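Local coordinates for protein phytochromobilin synthase (PDB 6KME) that probably reduces biliverdin IX alpha to phytochromobilin with electrons from ferredoxin, and binds biliverdin as substrate, at residues L49-P54 / S75-K80; F108-F113 / E144-D149. The protein carries 1 engineered substitution. One frame throughout, in Å; residues are numbered along the deposited sequence.

Contact 1: residues L49-P54 / S75-K80; sequences LLSPSP and SFEAHK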
loop_
_atom_site.group_PDB
_atom_site.type_symbol
_atom_site.label_atom_id
_atom_site.label_comp_id
_atom_site.label_asym_id
_atom_site.label_seq_id
_atom_site.Cartn_x
_atom_site.Cartn_y
_atom_site.Cartn_z
ATOM N N LEU A 49 15.290 9.404 -12.383
ATOM C CA LEU A 49 16.312 9.708 -11.391
ATOM C C LEU A 49 15.624 10.101 -10.097
ATOM O O LEU A 49 14.921 11.115 -10.047
ATOM C CB LEU A 49 17.247 10.823 -11.870
ATOM C CG LEU A 49 18.342 11.186 -10.861
ATOM C CD1 LEU A 49 19.138 9.948 -10.454
ATOM C CD2 LEU A 49 19.257 12.260 -11.419
ATOM N N LEU A 50 15.823 9.301 -9.055
ATOM C CA LEU A 50 15.267 9.633 -7.757
ATOM C C LEU A 50 16.051 10.771 -7.120
ATOM O O LEU A 50 17.268 10.912 -7.304
ATOM C CB LEU A 50 15.270 8.408 -6.842
ATOM C CG LEU A 50 14.337 7.250 -7.189
ATOM C CD1 LEU A 50 14.690 6.010 -6.362
ATOM C CD2 LEU A 50 12.882 7.635 -6.926
ATOM N N SER A 51 15.334 11.608 -6.383
ATOM C CA SER A 51 15.977 12.625 -5.575
ATOM C C SER A 51 15.550 12.442 -4.122
ATOM O O SER A 51 14.497 11.853 -3.851
ATOM C CB SER A 51 15.629 14.040 -6.069
ATOM O OG SER A 51 14.233 14.260 -6.086
ATOM N N PRO A 52 16.356 12.894 -3.165
ATOM C CA PRO A 52 15.989 12.695 -1.757
ATOM C C PRO A 52 14.729 13.472 -1.400
ATOM O O PRO A 52 14.547 14.618 -1.816
ATOM C CB PRO A 52 17.213 13.225 -1.000
ATOM C CG PRO A 52 17.839 14.204 -1.936
ATOM C CD PRO A 52 17.607 13.663 -3.312
ATOM N N SER A 53 13.837 12.827 -0.638
ATOM C CA SER A 53 12.726 13.570 -0.063
ATOM C C SER A 53 13.200 14.404 1.125
ATOM O O SER A 53 14.091 13.981 1.866
ATOM C CB SER A 53 11.618 12.616 0.401
ATOM O OG SER A 53 10.706 13.262 1.281
ATOM N N PRO A 54 12.603 15.583 1.340
ATOM C CA PRO A 54 12.865 16.322 2.586
ATOM C C PRO A 54 12.530 15.523 3.834
ATOM O O PRO A 54 13.033 15.845 4.914
ATOM C CB PRO A 54 11.960 17.557 2.466
ATOM C CG PRO A 54 11.552 17.618 1.028
ATOM C CD PRO A 54 11.564 16.228 0.520
ATOM N N SER A 75 13.172 7.766 2.023
ATOM C CA SER A 75 12.166 8.460 1.231
ATOM C C SER A 75 12.822 9.178 0.054
ATOM O O SER A 75 13.950 9.677 0.147
ATOM C CB SER A 75 11.339 9.437 2.086
ATOM O OG SER A 75 12.153 10.326 2.836
ATOM N N PHE A 76 12.091 9.217 -1.058
ATOM C CA PHE A 76 12.595 9.775 -2.306
ATOM C C PHE A 76 11.429 10.386 -3.064
ATOM O O PHE A 76 10.258 10.153 -2.744
ATOM C CB PHE A 76 13.283 8.704 -3.161
ATOM C CG PHE A 76 14.414 8.010 -2.466
ATOM C CD1 PHE A 76 15.690 8.550 -2.481
ATOM C CD2 PHE A 76 14.196 6.821 -1.784
ATOM C CE1 PHE A 76 16.730 7.908 -1.838
ATOM C CE2 PHE A 76 15.236 6.183 -1.138
ATOM C CZ PHE A 76 16.491 6.722 -1.156
ATOM N N GLU A 77 11.761 11.178 -4.077
ATOM C CA GLU A 77 10.781 11.614 -5.056
ATOM C C GLU A 77 11.417 11.558 -6.436
ATOM O O GLU A 77 12.618 11.293 -6.580
ATOM C CB GLU A 77 10.228 13.015 -4.741
ATOM C CG GLU A 77 11.255 14.082 -4.429
ATOM C CD GLU A 77 10.603 15.345 -3.884
ATOM O OE1 GLU A 77 10.241 15.376 -2.683
ATOM O OE2 GLU A 77 10.420 16.296 -4.671
ATOM N N ALA A 78 10.582 11.776 -7.455
ATOM C CA ALA A 78 11.012 11.772 -8.852
ATOM C C ALA A 78 10.033 12.642 -9.630
ATOM O O ALA A 78 9.061 13.159 -9.067
ATOM C CB ALA A 78 11.089 10.343 -9.409
ATOM N N HIS A 79 10.280 12.799 -10.934
ATOM C CA HIS A 79 9.468 13.737 -11.705
ATOM C C HIS A 79 7.980 13.402 -11.632
ATOM O O HIS A 79 7.140 14.305 -11.534
ATOM C CB HIS A 79 9.902 13.788 -13.167
ATOM C CG HIS A 79 9.108 14.766 -13.972
ATOM N ND1 HIS A 79 9.307 16.129 -13.895
ATOM C CD2 HIS A 79 8.082 14.584 -14.839
ATOM C CE1 HIS A 79 8.452 16.744 -14.694
ATOM N NE2 HIS A 79 7.704 15.829 -15.284
ATOM N N LYS A 80 7.631 12.120 -11.711
ATOM C CA LYS A 80 6.229 11.710 -11.650
ATOM C C LYS A 80 5.810 11.169 -10.289
ATOM O O LYS A 80 4.619 10.902 -10.092
ATOM C CB LYS A 80 5.936 10.648 -12.724
ATOM C CG LYS A 80 6.257 11.131 -14.155
ATOM C CD LYS A 80 6.026 10.027 -15.183
ATOM C CE LYS A 80 6.452 10.476 -16.598
ATOM N NZ LYS A 80 6.232 9.337 -17.542
HETATM O O HOH W 1 13.102 12.630 -11.440
HETATM O O HOH W 2 8.722 14.110 -0.500
#

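Contact 2: residues F108-F113 / E144-D149; sequences FDLPIF and EKYYKD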
loop_
_atom_site.group_PDB
_atom_site.type_symbol
_atom_site.label_atom_id
_atom_site.label_comp_id
_atom_site.label_asym_id
_atom_site.label_seq_id
_atom_site.Cartn_x
_atom_site.Cartn_y
_atom_site.Cartn_z
ATOM N N PHE A 108 -0.299 12.661 -12.607
ATOM C CA PHE A 108 -0.096 11.339 -13.199
ATOM C C PHE A 108 -1.003 10.343 -12.493
ATOM O O PHE A 108 -0.708 9.907 -11.374
ATOM C CB PHE A 108 1.368 10.938 -13.094
ATOM C CG PHE A 108 2.300 11.938 -13.718
ATOM C CD1 PHE A 108 2.622 11.860 -15.066
ATOM C CD2 PHE A 108 2.817 12.982 -12.970
ATOM C CE1 PHE A 108 3.468 12.788 -15.646
ATOM C CE2 PHE A 108 3.659 13.919 -13.543
ATOM C CZ PHE A 108 3.987 13.825 -14.886
ATOM N N ASP A 109 -2.091 9.947 -13.162
ATOM C CA ASP A 109 -3.123 9.141 -12.503
ATOM C C ASP A 109 -2.736 7.669 -12.336
ATOM O O ASP A 109 -3.604 6.784 -12.369
ATOM C CB ASP A 109 -4.439 9.252 -13.281
ATOM C CG ASP A 109 -4.391 8.552 -14.631
ATOM O OD1 ASP A 109 -3.281 8.343 -15.170
ATOM O OD2 ASP A 109 -5.476 8.212 -15.152
ATOM N N LEU A 110 -1.449 7.407 -12.108
ATOM C CA LEU A 110 -0.949 6.046 -11.932
ATOM C C LEU A 110 -1.582 5.355 -10.727
ATOM O O LEU A 110 -1.956 6.004 -9.743
ATOM C CB LEU A 110 0.567 6.050 -11.728
ATOM C CG LEU A 110 1.443 6.292 -12.944
ATOM C CD1 LEU A 110 2.720 6.993 -12.512
ATOM C CD2 LEU A 110 1.735 4.957 -13.601
ATOM N N PRO A 111 -1.654 4.027 -10.756
ATOM C CA PRO A 111 -1.930 3.287 -9.526
ATOM C C PRO A 111 -0.851 3.553 -8.484
ATOM O O PRO A 111 0.286 3.915 -8.795
ATOM C CB PRO A 111 -1.922 1.819 -9.977
ATOM C CG PRO A 111 -2.256 1.862 -11.436
ATOM C CD PRO A 111 -1.628 3.149 -11.945
ATOM N N ILE A 112 -1.236 3.381 -7.224
ATOM C CA ILE A 112 -0.310 3.453 -6.100
ATOM C C ILE A 112 0.314 2.077 -5.891
ATOM O O ILE A 112 -0.398 1.092 -5.676
ATOM C CB ILE A 112 -1.031 3.937 -4.837
ATOM C CG1 ILE A 112 -1.385 5.417 -5.004
ATOM C CG2 ILE A 112 -0.173 3.676 -3.615
ATOM C CD1 ILE A 112 -2.405 5.939 -3.995
ATOM N N PHE A 113 1.644 1.994 -5.979
ATOM C CA PHE A 113 2.314 0.735 -5.695
ATOM C C PHE A 113 2.317 0.510 -4.193
ATOM O O PHE A 113 2.625 1.421 -3.422
ATOM C CB PHE A 113 3.749 0.702 -6.237
ATOM C CG PHE A 113 4.417 -0.644 -6.045
ATOM C CD1 PHE A 113 4.219 -1.669 -6.971
ATOM C CD2 PHE A 113 5.185 -0.906 -4.909
ATOM C CE1 PHE A 113 4.799 -2.939 -6.777
ATOM C CE2 PHE A 113 5.761 -2.160 -4.705
ATOM C CZ PHE A 113 5.572 -3.180 -5.647
ATOM N N GLU A 144 -9.666 -0.698 -17.500
ATOM C CA GLU A 144 -9.107 -1.111 -18.782
ATOM C C GLU A 144 -7.794 -0.395 -19.072
ATOM O O GLU A 144 -6.860 -0.994 -19.617
ATOM C CB GLU A 144 -10.117 -0.853 -19.899
ATOM C CG GLU A 144 -11.200 -1.909 -19.973
ATOM C CD GLU A 144 -10.635 -3.280 -20.289
ATOM O OE1 GLU A 144 -10.153 -3.472 -21.428
ATOM O OE2 GLU A 144 -10.653 -4.156 -19.395
ATOM N N LYS A 145 -7.709 0.885 -18.711
ATOM C CA LYS A 145 -6.514 1.672 -18.987
ATOM C C LYS A 145 -5.268 1.049 -18.355
ATOM O O LYS A 145 -4.177 1.093 -18.934
ATOM C CB LYS A 145 -6.732 3.103 -18.478
ATOM C CG LYS A 145 -5.562 4.049 -18.617
ATOM C CD LYS A 145 -5.882 5.405 -17.990
ATOM C CE LYS A 145 -4.788 6.429 -18.291
ATOM N NZ LYS A 145 -5.086 7.790 -17.750
ATOM N N TYR A 146 -5.404 0.454 -17.172
ATOM C CA TYR A 146 -4.225 0.075 -16.408
ATOM C C TYR A 146 -4.066 -1.417 -16.149
ATOM O O TYR A 146 -2.935 -1.859 -15.920
ATOM C CB TYR A 146 -4.200 0.816 -15.060
ATOM C CG TYR A 146 -3.618 2.208 -15.187
ATOM C CD1 TYR A 146 -2.298 2.391 -15.580
ATOM C CD2 TYR A 146 -4.385 3.337 -14.930
ATOM C CE1 TYR A 146 -1.752 3.667 -15.708
ATOM C CE2 TYR A 146 -3.847 4.617 -15.048
ATOM C CZ TYR A 146 -2.528 4.773 -15.440
ATOM O OH TYR A 146 -1.987 6.039 -15.574
ATOM N N TYR A 147 -5.141 -2.203 -16.167
ATOM C CA TYR A 147 -5.041 -3.599 -15.752
ATOM C C TYR A 147 -5.317 -4.595 -16.866
ATOM O O TYR A 147 -5.066 -5.787 -16.668
ATOM C CB TYR A 147 -5.982 -3.877 -14.562
ATOM C CG TYR A 147 -5.647 -2.992 -13.388
ATOM C CD1 TYR A 147 -4.610 -3.319 -12.515
ATOM C CD2 TYR A 147 -6.320 -1.796 -13.185
ATOM C CE1 TYR A 147 -4.274 -2.476 -11.449
ATOM C CE2 TYR A 147 -5.994 -0.953 -12.126
ATOM C CZ TYR A 147 -4.976 -1.298 -11.265
ATOM O OH TYR A 147 -4.669 -0.450 -10.224
ATOM N N LYS A 148 -5.778 -4.146 -18.038
ATOM C CA LYS A 148 -6.116 -5.086 -19.103
ATOM C C LYS A 148 -4.946 -6.008 -19.418
ATOM O O LYS A 148 -5.125 -7.220 -19.588
ATOM C CB LYS A 148 -6.551 -4.330 -20.358
ATOM N N ASP A 149 -3.738 -5.456 -19.464
ATOM C CA ASP A 149 -2.547 -6.189 -19.869
ATOM C C ASP A 149 -1.806 -6.829 -18.698
ATOM O O ASP A 149 -0.764 -7.459 -18.915
ATOM C CB ASP A 149 -1.613 -5.251 -20.640
ATOM C CG ASP A 149 -2.192 -4.842 -21.996
ATOM O OD1 ASP A 149 -2.939 -5.650 -22.594
ATOM O OD2 ASP A 149 -1.907 -3.716 -22.460
#

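Contact 1: residues L49-P54 / S75-K80
Ser51 and Glu77 form an antiparallel hydrogen-bonded pair in the beta hairpin of strands 51-63 and 69-77, the first two strands of the seven-stranded antiparallel sheet of this bilin reductase. Two nearly straight bonds join them: Ser51 N to Glu77 O at 2.7 Å (172° at the hydrogen) and Glu77 N to Ser51 O at 2.8 Å. The next pair, Pro52 with Phe76, is non-hydrogen-bonded. Beyond it Ser53 N reaches Ser75 O, well above the plane of that carbonyl, and the two buried serines pack tightly, Ser53 CB lying 3.4 Å from Ser75 OG.

The apolar part of the contact gathers round Leu50 and Phe76. CD2 of Leu50 lies 3.9 Å from CB of Phe76 and also touches the methyl of Ala78, the Leu50 and Phe76 side chains crossing at about a right angle. Both carry CG anti to the carbonyl carbon (chi1 -68° and -57°), a setting in which both also reach Leu41 of helix 34-47. The carbonyl oxygen of Ser51 lies at the edge of the Phe76 ring, near its plane.

The side with Ser51 and Glu77 is more polar and bridged by water. The Ser51 hydroxyl makes a weak bond to Glu77 O, while the partly exposed Glu77 chain runs extended beyond CG toward Ser53 and the exposed Pro54, its OE1 lying 3.6 Å from Pro54 CD. Past the strand ends, one water ties Leu49 O to His79 N. Ser53 OG is bonded to Leu55 N, and another water spans 2.8 Å to this OG and 2.9 Å to Glu77 OE1, donating to the carboxylate.

Contact 2: residues F108-F113 / E144-D149
Pro111 CD sits over the centre of the Tyr146 ring, 3.7 Å from its centroid and 8° off the normal, a CH-pi contact that joins the loop leading into strand 112-119 to helix 141-147. CD2 of Leu110 adds a looser touch on CE1 of the same ring. Pro111 also meets Tyr147, CG standing 3.6 Å from the phenol oxygen as the two side chains slide past each other in opposite directions; that hydroxyl is bonded to Leu130 O in the neighbouring strand. Leu208 of helix 188-211 packs against Leu110, Pro111 and Tyr146.

The opposite face of the Tyr146 ring carries CG of Lys145, 3.9 Å above the plane and offset toward the rim, so proline and lysine sandwich it. Outward, the ring ends in a hydroxyl that donates to Asp109 OD1 at 2.7 Å, approaching from 46° above the carboxylate plane. With CG anti to its backbone nitrogen (chi1 177°) and the rest extended, Lys145 runs out to Asp109 from the opposite direction, and NZ closes a salt bridge to OD2 at 2.7 Å on its syn side.

Replacing Tyr146 by an alanine here would probably leave Pro111 without the ring beneath it and Asp109 OD1 without its hydroxyl donor.

Each carboxylate oxygen is thus matched by a different donor, and the ammonium group beside OD2 is likely to stabilise the charged form of Asp109, making a charged link between loop and helix at the more exposed edge of a largely buried contact.

All of contact 1 precedes contact 2 in sequence, and their centres lie about 21 Å apart. Both involve the seven-stranded antiparallel sheet: contact 1 joins its first two strands, 51-63 and 69-77, whereas contact 2 attaches helix 141-147 to the loop that enters the fifth strand, 112-119. Strands 81-91 and 96-104 lie between, yet the ends of the two contacts meet directly, Lys80 CG packing 3.6 Å from Phe108 CE1. Lys80 is also bonded to Met209 O and Ser212 O, close to the helix 188-211 that packs on contact 2. Contact 1 thus pairs the edge strand with its neighbour, and contact 2 packs a helix on the entry to an inner strand, both away from the annotated sites.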